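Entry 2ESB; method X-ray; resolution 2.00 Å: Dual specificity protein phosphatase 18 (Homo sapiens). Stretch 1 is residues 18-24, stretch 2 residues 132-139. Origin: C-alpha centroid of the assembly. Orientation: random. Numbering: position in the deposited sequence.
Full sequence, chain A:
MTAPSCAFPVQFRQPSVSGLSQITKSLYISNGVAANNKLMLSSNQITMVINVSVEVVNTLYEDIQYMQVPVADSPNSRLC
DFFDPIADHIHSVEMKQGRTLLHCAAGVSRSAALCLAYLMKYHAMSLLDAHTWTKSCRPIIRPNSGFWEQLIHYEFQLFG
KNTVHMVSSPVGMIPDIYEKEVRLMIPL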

# COMPACT_ATOMS: atom_id res chain seq x y z
N SER A 18 16.29 -4.88 3.60
CA SER A 18 15.05 -5.02 4.42
C SER A 18 14.83 -3.82 5.33
O SER A 18 14.91 -3.93 6.55
CB SER A 18 15.11 -6.30 5.26
OG SER A 18 15.04 -7.45 4.44
N GLY A 19 14.56 -2.67 4.72
CA GLY A 19 14.32 -1.46 5.49
C GLY A 19 12.92 -0.91 5.28
O GLY A 19 12.10 -1.50 4.57
N LEU A 20 12.64 0.23 5.89
CA LEU A 20 11.34 0.87 5.75
C LEU A 20 11.40 2.00 4.74
O LEU A 20 12.23 2.89 4.85
CB LEU A 20 10.88 1.44 7.09
CG LEU A 20 10.07 0.56 8.05
CD1 LEU A 20 10.67 -0.83 8.16
CD2 LEU A 20 10.01 1.25 9.40
N SER A 21 10.52 1.94 3.74
CA SER A 21 10.45 3.00 2.74
C SER A 21 9.43 4.02 3.22
O SER A 21 8.23 3.74 3.29
CB SER A 21 10.03 2.42 1.39
OG SER A 21 10.91 1.39 0.97
N GLN A 22 9.89 5.22 3.55
CA GLN A 22 8.96 6.24 4.01
C GLN A 22 8.19 6.85 2.84
O GLN A 22 8.79 7.27 1.86
CB GLN A 22 9.69 7.33 4.80
CG GLN A 22 8.72 8.37 5.36
CD GLN A 22 9.33 9.25 6.44
OE1 GLN A 22 10.53 9.47 6.48
NE2 GLN A 22 8.49 9.77 7.31
N ILE A 23 6.86 6.88 2.95
CA ILE A 23 6.06 7.44 1.87
C ILE A 23 5.56 8.84 2.21
O ILE A 23 5.58 9.73 1.36
CB ILE A 23 4.85 6.54 1.54
CG1 ILE A 23 5.28 5.08 1.40
CG2 ILE A 23 4.17 7.03 0.26
CD1 ILE A 23 6.43 4.85 0.42
N THR A 24 5.11 9.03 3.45
CA THR A 24 4.64 10.35 3.89
C THR A 24 5.18 10.54 5.29
O THR A 24 5.91 9.69 5.79
CB THR A 24 3.11 10.44 3.95
OG1 THR A 24 2.64 9.65 5.06
CG2 THR A 24 2.47 9.92 2.64
N THR A 132 3.89 7.54 -9.27
CA THR A 132 5.20 8.14 -9.49
C THR A 132 5.87 8.43 -8.15
O THR A 132 7.06 8.14 -7.95
CB THR A 132 5.09 9.47 -10.27
OG1 THR A 132 4.38 9.23 -11.49
CG2 THR A 132 6.48 10.03 -10.59
N TRP A 133 5.10 9.00 -7.23
CA TRP A 133 5.61 9.32 -5.91
C TRP A 133 6.02 8.06 -5.14
O TRP A 133 7.13 7.98 -4.62
CB TRP A 133 4.54 10.08 -5.10
CG TRP A 133 4.95 10.34 -3.66
CD1 TRP A 133 4.72 9.54 -2.57
CD2 TRP A 133 5.73 11.44 -3.19
NE1 TRP A 133 5.33 10.07 -1.44
CE2 TRP A 133 5.96 11.24 -1.80
CE3 TRP A 133 6.28 12.58 -3.80
CZ2 TRP A 133 6.71 12.13 -1.02
CZ3 TRP A 133 7.02 13.47 -3.02
CH2 TRP A 133 7.22 13.24 -1.65
N THR A 134 5.13 7.07 -5.08
CA THR A 134 5.45 5.86 -4.34
C THR A 134 6.65 5.12 -4.92
O THR A 134 7.53 4.66 -4.18
CB THR A 134 4.21 4.92 -4.26
OG1 THR A 134 3.12 5.62 -3.64
CG2 THR A 134 4.52 3.68 -3.42
N LYS A 135 6.69 5.03 -6.24
CA LYS A 135 7.80 4.37 -6.94
C LYS A 135 9.12 5.09 -6.62
O LYS A 135 10.17 4.46 -6.50
CB LYS A 135 7.51 4.38 -8.45
CG LYS A 135 8.67 3.95 -9.33
CD LYS A 135 8.65 2.47 -9.60
CE LYS A 135 9.67 2.12 -10.67
NZ LYS A 135 9.68 0.67 -10.94
N SER A 136 9.06 6.41 -6.48
CA SER A 136 10.25 7.19 -6.15
C SER A 136 10.70 6.84 -4.73
O SER A 136 11.89 6.78 -4.45
CB SER A 136 9.98 8.70 -6.22
OG SER A 136 9.67 9.09 -7.54
N CYS A 137 9.74 6.60 -3.84
CA CYS A 137 10.09 6.26 -2.46
C CYS A 137 10.53 4.81 -2.32
O CYS A 137 11.39 4.50 -1.50
CB CYS A 137 8.90 6.46 -1.52
SG CYS A 137 8.28 8.13 -1.42
N ARG A 138 9.93 3.93 -3.11
CA ARG A 138 10.27 2.50 -3.05
C ARG A 138 10.23 1.96 -4.47
O ARG A 138 9.20 1.47 -4.93
CB ARG A 138 9.25 1.77 -2.17
CG ARG A 138 9.60 0.32 -1.86
CD ARG A 138 8.53 -0.33 -0.98
NE ARG A 138 8.80 -1.75 -0.73
CZ ARG A 138 9.74 -2.21 0.10
NH1 ARG A 138 10.50 -1.37 0.77
NH2 ARG A 138 9.90 -3.52 0.26
N PRO A 139 11.37 2.01 -5.17
CA PRO A 139 11.56 1.56 -6.55
C PRO A 139 10.95 0.22 -6.96
O PRO A 139 10.45 0.08 -8.07
CB PRO A 139 13.08 1.56 -6.70
CG PRO A 139 13.49 2.70 -5.85
CD PRO A 139 12.65 2.49 -4.61
O HOH W 1 11.74 -3.53 2.95
O HOH W 2 12.96 2.48 -0.35

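A short strand that includes Gln22 runs nearly antiparallel to the C-terminal end of a helix, at 152°, and two long side chains bind it by hydrogen bonds. The CA-to-CB bond of Trp133 points sideways to the strand, yet chi1 t with chi2 at -90° brings its indole edge to the strand, where NE1 donates to Ile23 O at 2.8 Å. The acceptor lies near the ring plane, as an N-H donor requires. The same pose sets the ring beside Ile23, with CG2 3.8 Å from Trp133 CD1.

Ile23 also starts sideways, but with chi1 and chi2 both m its CD1 reaches Cys137 CB at 3.5 Å, so one side chain packs against two residues a helical turn apart. Cys137, chi1 m, points toward the strand and puts SG 3.4 Å from Gln22 O.

Arg138, the first residue to leave helical phi/psi, is extended through chi1, chi2 and chi3, all t; chi4 at 74° then turns the guanidinium. Its NH1 donates to Ser21 OG at 2.8 Å, close to the guanidinium plane. Water 1 extends this reach, donating to Gly19 O (2.6 Å) and accepting from Arg138 NH2 (3.3 Å). Ser21, chi1 m, points toward the helix end, and water 2 links its OG (2.7 Å) to Cys137 O (2.8 Å).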